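Local coordinates for protein luciferase-like monooxygenase (Streptomyces bottropensis, PDB 7BIP) that probably acts as a luciferase-like monooxygenase, incorporating oxygen from O2 into an aromatic polyketide during rishirilide biosynthesis, at residues H84-A89 with R138-E143; K91-D96 with P162-R167. One frame throughout, in Å; residues are numbered along the deposited sequence.

How the contacts relate
In chain order, strand 72-78 leads into helix 85-98, which with its N-cap H84 supplies first 84-89 to contact 1 and then 91-96 to contact 2. After strand 103-107 and the short helix 113-119 comes helix 126-142, whose last turns return to 84-89 and close the loop of contact 1. The chain then runs through the hairpin 146-158 to the loop 162-167, which closes contact 2 before strand 171-175. The two closures cross. Both lie on one flank of the TIM barrel, and they touch through R163, whose NH2 bonds to M160 O and probably also donates to L140 O, and through T164 packed on W141. Helix 126-142 and the loop thus share one barrel helix.

Contact 1: residues H84-A89 with R138-E143; sequences HPLKLA and RRLWAE
Helices 85-89 and 138-142 cross at -53° with their axes 9.5 Å apart at closest, both running in broadly the same sense, and A89 and L140 lie nearest each other along the backbones. This is helix-to-helix packing on the outside of a TIM barrel: the barrel helix 85-98 meets the C-terminal turns of helix 126-142, which lies in the connection between barrel strands 103-107 and 171-175.

L140 is the main apolar side chain. Its CB sits against A89 CB at 3.8 Å, a fit that the small alanine permits. With CG anti to its carbonyl carbon (chi1 -74°), the isobutyl group extends along the first turn of the other helix. CD1 reaches P85 O at 3.6 Å and also touches L86 CD2, where the two leucine side chains cross at about a right angle. F155 of strand 154-158 packs on P85, L86 and L140, adding a third element to this buried cluster.

That first turn is capped by its own N-cap residue. H84 ND1 accepts from L86 N at 3.1 Å, with the donor almost exactly in the imidazole plane, a bond that helps fix the ring's rotation. H153 and, edge-to-face, F119 of the second subunit also meet the H84 ring.

The polar link is made by W141. Its indole reaches across to helix 85-98, and NE1 donates from the ring edge, in plane, to a lone pair of A89 O at 3.1 Å, with an N-H...O angle of 161°.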
# COMPACT_ATOMS: atom_id res chain seq x y z
N HIS A 84 -13.17 3.28 -0.03
CA HIS A 84 -13.95 3.45 -1.24
C HIS A 84 -13.62 2.32 -2.21
O HIS A 84 -12.44 1.99 -2.39
CB HIS A 84 -13.60 4.79 -1.89
CG HIS A 84 -14.56 5.22 -2.95
ND1 HIS A 84 -14.71 4.56 -4.14
CD2 HIS A 84 -15.41 6.28 -2.99
CE1 HIS A 84 -15.62 5.17 -4.87
NE2 HIS A 84 -16.05 6.23 -4.21
N PRO A 85 -14.61 1.69 -2.84
CA PRO A 85 -14.30 0.54 -3.71
C PRO A 85 -13.36 0.86 -4.86
O PRO A 85 -12.62 -0.02 -5.29
CB PRO A 85 -15.68 0.10 -4.24
CG PRO A 85 -16.60 1.23 -3.95
CD PRO A 85 -16.06 1.94 -2.74
N LEU A 86 -13.37 2.10 -5.37
CA LEU A 86 -12.41 2.45 -6.42
C LEU A 86 -10.98 2.30 -5.91
O LEU A 86 -10.11 1.78 -6.62
CB LEU A 86 -12.64 3.88 -6.90
CG LEU A 86 -13.91 4.16 -7.70
CD1 LEU A 86 -14.08 5.67 -7.88
CD2 LEU A 86 -13.87 3.45 -9.05
N LYS A 87 -10.73 2.77 -4.70
CA LYS A 87 -9.40 2.70 -4.12
C LYS A 87 -9.03 1.27 -3.77
O LYS A 87 -7.89 0.84 -4.01
CB LYS A 87 -9.36 3.56 -2.86
CG LYS A 87 -9.58 5.01 -3.14
CD LYS A 87 -8.39 5.56 -3.84
CE LYS A 87 -7.20 5.53 -2.91
NZ LYS A 87 -7.50 6.24 -1.63
N LEU A 88 -9.96 0.54 -3.16
CA LEU A 88 -9.70 -0.84 -2.78
C LEU A 88 -9.42 -1.70 -4.01
O LEU A 88 -8.45 -2.46 -4.05
CB LEU A 88 -10.88 -1.39 -1.99
CG LEU A 88 -10.69 -2.74 -1.30
CD1 LEU A 88 -9.41 -2.76 -0.46
CD2 LEU A 88 -11.91 -2.95 -0.42
N ALA A 89 -10.27 -1.58 -5.04
CA ALA A 89 -10.03 -2.35 -6.26
C ALA A 89 -8.69 -1.98 -6.88
O ALA A 89 -7.94 -2.86 -7.31
CB ALA A 89 -11.16 -2.12 -7.26
N ARG A 138 -15.50 -6.43 -6.95
CA ARG A 138 -15.54 -7.53 -7.91
C ARG A 138 -15.88 -7.03 -9.31
O ARG A 138 -15.26 -7.45 -10.29
CB ARG A 138 -16.54 -8.60 -7.47
CG ARG A 138 -16.56 -9.82 -8.38
CD ARG A 138 -17.83 -10.69 -8.20
NE ARG A 138 -19.02 -10.06 -8.76
CZ ARG A 138 -19.29 -9.95 -10.07
NH1 ARG A 138 -18.45 -10.46 -10.96
NH2 ARG A 138 -20.39 -9.34 -10.48
N ARG A 139 -16.87 -6.13 -9.41
CA ARG A 139 -17.26 -5.61 -10.71
C ARG A 139 -16.15 -4.78 -11.34
O ARG A 139 -15.92 -4.86 -12.55
CB ARG A 139 -18.53 -4.78 -10.60
CG ARG A 139 -19.73 -5.63 -10.46
CD ARG A 139 -20.99 -4.92 -10.84
NE ARG A 139 -22.08 -5.63 -10.22
CZ ARG A 139 -23.35 -5.24 -10.21
NH1 ARG A 139 -23.71 -4.12 -10.83
NH2 ARG A 139 -24.24 -5.99 -9.58
N LEU A 140 -15.48 -3.93 -10.53
CA LEU A 140 -14.37 -3.13 -11.06
C LEU A 140 -13.26 -4.02 -11.59
O LEU A 140 -12.58 -3.65 -12.56
CB LEU A 140 -13.84 -2.19 -9.97
CG LEU A 140 -14.79 -1.01 -9.70
CD1 LEU A 140 -14.48 -0.36 -8.35
CD2 LEU A 140 -14.71 0.02 -10.83
N TRP A 141 -13.06 -5.20 -11.00
CA TRP A 141 -12.05 -6.12 -11.51
C TRP A 141 -12.53 -6.88 -12.74
O TRP A 141 -11.75 -7.10 -13.68
CB TRP A 141 -11.68 -7.15 -10.45
CG TRP A 141 -10.88 -6.68 -9.28
CD1 TRP A 141 -10.06 -5.58 -9.21
CD2 TRP A 141 -10.80 -7.34 -8.02
NE1 TRP A 141 -9.48 -5.52 -7.95
CE2 TRP A 141 -9.92 -6.59 -7.21
CE3 TRP A 141 -11.40 -8.48 -7.49
CZ2 TRP A 141 -9.61 -6.96 -5.91
CZ3 TRP A 141 -11.09 -8.86 -6.19
CH2 TRP A 141 -10.21 -8.10 -5.41
N ALA A 142 -13.79 -7.32 -12.74
CA ALA A 142 -14.26 -8.28 -13.73
C ALA A 142 -14.79 -7.64 -15.00
O ALA A 142 -14.85 -8.31 -16.04
CB ALA A 142 -15.38 -9.15 -13.13
N GLU A 143 -15.18 -6.37 -14.94
CA GLU A 143 -15.93 -5.73 -16.01
C GLU A 143 -15.32 -4.37 -16.37
O GLU A 143 -14.46 -3.84 -15.66
CB GLU A 143 -17.41 -5.51 -15.62
CG GLU A 143 -18.14 -6.75 -15.11
CD GLU A 143 -18.34 -7.81 -16.18
OE1 GLU A 143 -18.44 -9.00 -15.82
OE2 GLU A 143 -18.40 -7.44 -17.37

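Contact 2: residues K91-D96 with P162-R167; sequences KLAMLD and PRTWQR
The loop between the hairpin strand 154-158 and the barrel strand 171-175 runs alongside the C-terminal half of helix 85-98, and D96 of that helix gathers it in. The backbones come closest at A93 and T164, whose CA atoms are 4.8 Å apart.

D96 points its carboxylate at the loop, with CG anti to the backbone N (chi1 -164°). OD2 uses its syn lone pair to accept from Q166 N at 2.9 Å, nearly straight at 175°, and takes a second, weak bond from W165 N. OD1 receives Q166 NE2 at 2.8 Å; this donor stands above the carboxylate plane, although OD1 lies close to the amide's own plane. The carboxylate and amide planes are 51° apart. Q166 NE2 also donates to L103 O, which fixes the rotation of the amide. An alanine in place of D96 would remove all three hydrogen bonds between the segments and would probably loosen the loop around W165 and Q166.

T164 OG1, in the crowded position between the backbone N and the carbonyl carbon, bonds to Q166 O at 2.9 Å and braces the turn from within. Its CG2 is thereby turned to A93 CB, 3.9 Å away. The same alanine methyl is tightly packed: P162, preceded by a cis peptide bond, brings its O to 3.2 Å from A93 CB. The P162 ring and the M94 side chain cross at about a right angle, P162 CD lying 3.9 Å from M94 CG. Here a buried aspartate on a TIM-barrel helix accepts backbone and side-chain N-H groups from the connection leading into barrel strand 171-175.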
# COMPACT_ATOMS: atom_id res chain seq x y z
N LYS A 91 -5.83 -0.53 -5.51
CA LYS A 91 -4.60 -0.93 -4.82
C LYS A 91 -4.43 -2.44 -4.83
O LYS A 91 -3.30 -2.94 -4.94
CB LYS A 91 -4.56 -0.39 -3.38
CG LYS A 91 -5.53 -1.04 -2.39
CD LYS A 91 -5.29 -0.51 -0.97
CE LYS A 91 -5.70 0.94 -0.85
NZ LYS A 91 -5.80 1.34 0.59
N LEU A 92 -5.53 -3.19 -4.77
CA LEU A 92 -5.41 -4.65 -4.81
C LEU A 92 -5.00 -5.13 -6.20
O LEU A 92 -4.25 -6.11 -6.32
CB LEU A 92 -6.72 -5.30 -4.38
CG LEU A 92 -7.06 -5.20 -2.89
CD1 LEU A 92 -8.51 -5.58 -2.70
CD2 LEU A 92 -6.12 -6.06 -2.02
N ALA A 93 -5.46 -4.45 -7.25
CA ALA A 93 -5.00 -4.80 -8.59
C ALA A 93 -3.51 -4.51 -8.76
O ALA A 93 -2.78 -5.30 -9.38
CB ALA A 93 -5.84 -4.06 -9.66
N MET A 94 -3.02 -3.39 -8.20
CA MET A 94 -1.58 -3.16 -8.23
C MET A 94 -0.83 -4.29 -7.53
O MET A 94 0.18 -4.80 -8.04
CB MET A 94 -1.24 -1.82 -7.56
CG MET A 94 -1.73 -0.57 -8.30
SD MET A 94 -1.28 0.89 -7.32
CE MET A 94 0.50 1.00 -7.58
N LEU A 95 -1.31 -4.68 -6.36
CA LEU A 95 -0.63 -5.73 -5.60
C LEU A 95 -0.65 -7.06 -6.34
O LEU A 95 0.34 -7.80 -6.33
CB LEU A 95 -1.29 -5.86 -4.22
CG LEU A 95 -0.80 -7.02 -3.36
CD1 LEU A 95 0.72 -6.92 -3.18
CD2 LEU A 95 -1.52 -6.96 -2.02
N ASP A 96 -1.78 -7.40 -6.98
CA ASP A 96 -1.85 -8.62 -7.78
C ASP A 96 -0.74 -8.63 -8.83
O ASP A 96 -0.01 -9.62 -8.99
CB ASP A 96 -3.23 -8.73 -8.44
CG ASP A 96 -3.52 -10.13 -8.97
OD1 ASP A 96 -2.96 -11.11 -8.44
OD2 ASP A 96 -4.32 -10.24 -9.92
N PRO A 162 -4.83 -0.58 -12.66
CA PRO A 162 -4.48 -1.58 -13.67
C PRO A 162 -5.50 -2.72 -13.65
O PRO A 162 -6.16 -2.94 -12.63
CB PRO A 162 -3.10 -2.06 -13.23
CG PRO A 162 -3.15 -1.92 -11.70
CD PRO A 162 -3.99 -0.69 -11.45
N ARG A 163 -5.66 -3.41 -14.76
CA ARG A 163 -6.42 -4.64 -14.70
C ARG A 163 -5.66 -5.66 -13.86
O ARG A 163 -4.44 -5.58 -13.73
CB ARG A 163 -6.67 -5.18 -16.11
CG ARG A 163 -7.20 -4.12 -17.08
CD ARG A 163 -8.49 -3.46 -16.60
NE ARG A 163 -9.65 -4.33 -16.74
CZ ARG A 163 -10.73 -4.27 -15.98
NH1 ARG A 163 -11.75 -5.10 -16.17
NH2 ARG A 163 -10.79 -3.37 -15.01
N THR A 164 -6.38 -6.59 -13.26
CA THR A 164 -5.70 -7.57 -12.42
C THR A 164 -4.84 -8.52 -13.26
O THR A 164 -5.01 -8.67 -14.48
CB THR A 164 -6.70 -8.36 -11.57
OG1 THR A 164 -7.62 -9.05 -12.43
CG2 THR A 164 -7.48 -7.42 -10.65
N TRP A 165 -3.89 -9.16 -12.58
CA TRP A 165 -3.09 -10.21 -13.19
C TRP A 165 -3.90 -11.49 -13.33
O TRP A 165 -3.97 -12.09 -14.41
CB TRP A 165 -1.84 -10.43 -12.33
CG TRP A 165 -0.93 -11.56 -12.73
CD1 TRP A 165 -1.22 -12.90 -12.71
CD2 TRP A 165 0.43 -11.44 -13.16
NE1 TRP A 165 -0.12 -13.62 -13.11
CE2 TRP A 165 0.90 -12.74 -13.39
CE3 TRP A 165 1.29 -10.36 -13.36
CZ2 TRP A 165 2.21 -13.00 -13.83
CZ3 TRP A 165 2.57 -10.60 -13.80
CH2 TRP A 165 3.03 -11.91 -14.03
N GLN A 166 -4.53 -11.90 -12.24
CA GLN A 166 -5.30 -13.14 -12.24
C GLN A 166 -6.63 -12.96 -12.98
O GLN A 166 -7.18 -11.87 -13.07
CB GLN A 166 -5.56 -13.60 -10.81
CG GLN A 166 -4.29 -13.95 -10.07
CD GLN A 166 -4.56 -14.34 -8.63
OE1 GLN A 166 -4.99 -15.46 -8.36
NE2 GLN A 166 -4.31 -13.42 -7.71
N ARG A 167 -7.15 -14.07 -13.49
CA ARG A 167 -8.37 -14.04 -14.28
C ARG A 167 -9.42 -14.95 -13.67
O ARG A 167 -9.15 -16.14 -13.44
CB ARG A 167 -8.08 -14.49 -15.72
CG ARG A 167 -7.11 -13.56 -16.42
CD ARG A 167 -6.74 -14.12 -17.78
NE ARG A 167 -5.55 -13.49 -18.34
CZ ARG A 167 -4.85 -14.04 -19.33
NH1 ARG A 167 -5.22 -15.21 -19.84
NH2 ARG A 167 -3.77 -13.42 -19.80